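PDB 2XDB: endoribonuclease ToxN from Pectobacterium atrosepticum, which cleaves RNA within AAA(U/G) sequences as the toxin of a type III toxin-antitoxin system and is bound by the ToxI RNA repeat. Local coordinates for residues D19-S24 and F88-I93. Numbering follows the deposited sequence.
With nucleotides of chain B.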
loop_
_atom_site.group_PDB
_atom_site.type_symbol
_atom_site.label_atom_id
_atom_site.label_comp_id
_atom_site.label_asym_id
_atom_site.label_seq_id
_atom_site.Cartn_x
_atom_site.Cartn_y
_atom_site.Cartn_z
ATOM N N ASP A 19 -10.312 -9.919 -6.667
ATOM C CA ASP A 19 -10.736 -8.644 -7.226
ATOM C C ASP A 19 -10.530 -7.505 -6.236
ATOM O O ASP A 19 -10.652 -6.340 -6.596
ATOM C CB ASP A 19 -12.196 -8.724 -7.658
ATOM C CG ASP A 19 -13.099 -9.196 -6.544
ATOM O OD1 ASP A 19 -13.414 -10.406 -6.497
ATOM O OD2 ASP A 19 -13.480 -8.358 -5.701
ATOM N N LYS A 20 -10.208 -7.842 -4.991
ATOM C CA LYS A 20 -9.904 -6.827 -3.987
ATOM C C LYS A 20 -8.545 -6.186 -4.207
ATOM O O LYS A 20 -8.264 -5.135 -3.642
ATOM C CB LYS A 20 -9.993 -7.397 -2.577
ATOM C CG LYS A 20 -11.420 -7.505 -2.074
ATOM C CD LYS A 20 -11.504 -8.385 -0.853
ATOM C CE LYS A 20 -12.926 -8.852 -0.627
ATOM N NZ LYS A 20 -12.986 -9.935 0.406
ATOM N N VAL A 21 -7.700 -6.817 -5.019
ATOM C CA VAL A 21 -6.432 -6.213 -5.402
ATOM C C VAL A 21 -6.732 -4.802 -5.882
ATOM O O VAL A 21 -7.693 -4.592 -6.612
ATOM C CB VAL A 21 -5.783 -6.987 -6.559
ATOM C CG1 VAL A 21 -4.752 -6.128 -7.271
ATOM C CG2 VAL A 21 -5.186 -8.298 -6.066
ATOM N N PRO A 22 -5.916 -3.823 -5.478
ATOM C CA PRO A 22 -6.243 -2.422 -5.782
ATOM C C PRO A 22 -6.218 -2.047 -7.264
ATOM O O PRO A 22 -5.331 -2.507 -7.985
ATOM C CB PRO A 22 -5.168 -1.636 -5.035
ATOM C CG PRO A 22 -4.121 -2.624 -4.680
ATOM C CD PRO A 22 -4.776 -3.946 -4.560
ATOM N N ASN A 23 -7.178 -1.221 -7.691
ATOM C CA ASN A 23 -7.154 -0.604 -9.016
ATOM C C ASN A 23 -5.880 0.184 -9.244
ATOM O O ASN A 23 -5.479 0.964 -8.399
ATOM C CB ASN A 23 -8.336 0.344 -9.199
ATOM C CG ASN A 23 -9.651 -0.371 -9.187
ATOM O OD1 ASN A 23 -9.693 -1.600 -9.242
ATOM N ND2 ASN A 23 -10.740 0.386 -9.101
ATOM N N SER A 24 -5.256 0.000 -10.400
ATOM C CA SER A 24 -3.977 0.636 -10.664
ATOM C C SER A 24 -4.154 1.840 -11.572
ATOM O O SER A 24 -3.447 2.840 -11.440
ATOM C CB SER A 24 -3.001 -0.365 -11.287
ATOM O OG SER A 24 -1.705 0.195 -11.430
ATOM N N PHE A 88 -5.340 -4.222 1.600
ATOM C CA PHE A 88 -5.193 -4.548 0.187
ATOM C C PHE A 88 -3.752 -4.531 -0.278
ATOM O O PHE A 88 -3.496 -4.280 -1.443
ATOM C CB PHE A 88 -6.002 -3.597 -0.675
ATOM C CG PHE A 88 -7.433 -3.536 -0.294
ATOM C CD1 PHE A 88 -8.048 -2.322 -0.051
ATOM C CD2 PHE A 88 -8.165 -4.698 -0.153
ATOM C CE1 PHE A 88 -9.376 -2.271 0.313
ATOM C CE2 PHE A 88 -9.499 -4.648 0.211
ATOM C CZ PHE A 88 -10.100 -3.434 0.449
ATOM N N MET A 89 -2.813 -4.784 0.623
ATOM C CA MET A 89 -1.421 -4.955 0.228
ATOM C C MET A 89 -1.285 -6.228 -0.607
ATOM O O MET A 89 -2.125 -7.127 -0.514
ATOM C CB MET A 89 -0.529 -5.051 1.455
ATOM C CG MET A 89 -0.805 -6.268 2.309
ATOM S SD MET A 89 0.245 -6.280 3.764
ATOM C CE MET A 89 -0.261 -7.831 4.503
ATOM N N ILE A 90 -0.230 -6.304 -1.416
ATOM C CA ILE A 90 -0.072 -7.416 -2.347
ATOM C C ILE A 90 1.378 -7.871 -2.478
ATOM O O ILE A 90 2.302 -7.074 -2.355
ATOM C CB ILE A 90 -0.604 -7.042 -3.732
ATOM C CG1 ILE A 90 0.141 -5.834 -4.301
ATOM C CG2 ILE A 90 -2.093 -6.735 -3.678
ATOM C CD1 ILE A 90 -0.374 -5.445 -5.681
ATOM N N PRO A 91 1.590 -9.170 -2.701
ATOM C CA PRO A 91 2.976 -9.592 -2.883
ATOM C C PRO A 91 3.416 -9.103 -4.253
ATOM O O PRO A 91 2.577 -9.040 -5.146
ATOM C CB PRO A 91 2.874 -11.109 -2.868
ATOM C CG PRO A 91 1.491 -11.393 -3.376
ATOM C CD PRO A 91 0.629 -10.266 -2.911
ATOM N N ILE A 92 4.679 -8.727 -4.418
ATOM C CA ILE A 92 5.127 -8.196 -5.702
ATOM C C ILE A 92 6.326 -8.937 -6.268
ATOM O O ILE A 92 7.059 -9.607 -5.552
ATOM C CB ILE A 92 5.476 -6.701 -5.622
ATOM C CG1 ILE A 92 6.602 -6.460 -4.615
ATOM C CG2 ILE A 92 4.256 -5.896 -5.246
ATOM C CD1 ILE A 92 7.976 -6.438 -5.237
ATOM N N ILE A 93 6.492 -8.809 -7.573
ATOM C CA ILE A 93 7.666 -9.265 -8.297
ATOM C C ILE A 93 8.498 -8.016 -8.598
ATOM O O ILE A 93 7.962 -7.015 -9.076
ATOM C CB ILE A 93 7.226 -9.881 -9.625
ATOM C CG1 ILE A 93 6.405 -11.134 -9.382
ATOM C CG2 ILE A 93 8.404 -10.209 -10.490
ATOM C CD1 ILE A 93 5.800 -11.682 -10.654
ATOM P P U B 2 -12.618 3.124 -0.886
ATOM O OP1 U B 2 -13.557 3.821 0.012
ATOM O OP2 U B 2 -11.158 3.246 -0.659
ATOM O "O5'" U B 2 -13.039 1.601 -0.942
ATOM C "C5'" U B 2 -14.383 1.195 -1.132
ATOM C "C4'" U B 2 -14.468 -0.306 -1.213
ATOM O "O4'" U B 2 -13.815 -0.786 -2.418
ATOM C "C3'" U B 2 -13.771 -1.050 -0.091
ATOM O "O3'" U B 2 -14.571 -1.122 1.068
ATOM C "C2'" U B 2 -13.505 -2.405 -0.713
ATOM O "O2'" U B 2 -14.706 -3.153 -0.721
ATOM C "C1'" U B 2 -13.183 -2.023 -2.156
ATOM N N1 U B 2 -11.740 -1.870 -2.456
ATOM C C2 U B 2 -11.010 -2.994 -2.759
ATOM O O2 U B 2 -11.499 -4.100 -2.762
ATOM N N3 U B 2 -9.687 -2.781 -3.042
ATOM C C4 U B 2 -9.028 -1.571 -3.067
ATOM O O4 U B 2 -7.830 -1.524 -3.350
ATOM C C5 U B 2 -9.854 -0.453 -2.751
ATOM C C6 U B 2 -11.146 -0.636 -2.468
ATOM O "O5'" A B 1 -9.467 3.740 -3.719
ATOM C "C5'" A B 1 -10.433 4.620 -4.275
ATOM C "C4'" A B 1 -11.737 3.909 -4.543
ATOM O "O4'" A B 1 -11.630 3.115 -5.754
ATOM C "C3'" A B 1 -12.184 2.925 -3.475
ATOM O "O3'" A B 1 -12.838 3.574 -2.401
ATOM C "C2'" A B 1 -13.084 1.974 -4.254
ATOM O "O2'" A B 1 -14.372 2.537 -4.434
ATOM C "C1'" A B 1 -12.410 1.947 -5.623
ATOM N N9 A B 1 -11.564 0.754 -5.837
ATOM C C8 A B 1 -10.219 0.688 -6.090
ATOM N N7 A B 1 -9.776 -0.537 -6.251
ATOM C C5 A B 1 -10.904 -1.336 -6.101
ATOM C C6 A B 1 -11.120 -2.733 -6.155
ATOM N N6 A B 1 -10.176 -3.645 -6.384
ATOM N N1 A B 1 -12.373 -3.186 -5.958
ATOM C C2 A B 1 -13.339 -2.295 -5.723
ATOM N N3 A B 1 -13.268 -0.971 -5.647
ATOM C C4 A B 1 -12.009 -0.547 -5.849
#
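Two neighbouring RNA bases, A1 and U2 of chain B, are bound in a pocket built by the loop that follows helix 8-17 and by F88. The CB of F88 points toward the loop, and with CG anti to the carbonyl carbon (chi1 -55°) one ring face lies against U2. U2 N3 lies over the ring centre, 3.3 Å above its plane, and F88 CD1 comes equally near U2 C4. The ring crosses the K20 side chain obliquely, with F88 CE2 3.9 Å from K20 CB. U2 N3 donates an almost straight hydrogen bond (176°) to K20 O, 2.8 Å long, while the extended K20 chain leads its ammonium end away. A1 is held along its N6/N7 side. Its amino N6 gives a straight bond to D19 O (2.7 Å) and a bent, weak one to V21 O, and its N7 accepts from N23 N over 3.0 Å. K15 of helix 8-17 hydrogen-bonds to both V21 O and N23 OD1, linking the loop to that helix. Beyond the bases the two segments meet by van der Waals contact, mostly apolar, with no hydrogen bond between them. The P22 ring puts CD 3.4 Å from F88 O and, tip to tip, 4.0 Å from I90 CG2; V21 CG2 reaches the same methyl. I11 and L153 pack on V21 and I90, joining this end of the pocket to helices 8-17 and 150-156. In this loop the base hydrogen bonds run to main-chain atoms. Carbonyls facing N6 and N3, with an N-H facing N7, match the donors and acceptor of adenine followed by uracil, consistent with sequence-selective RNA binding.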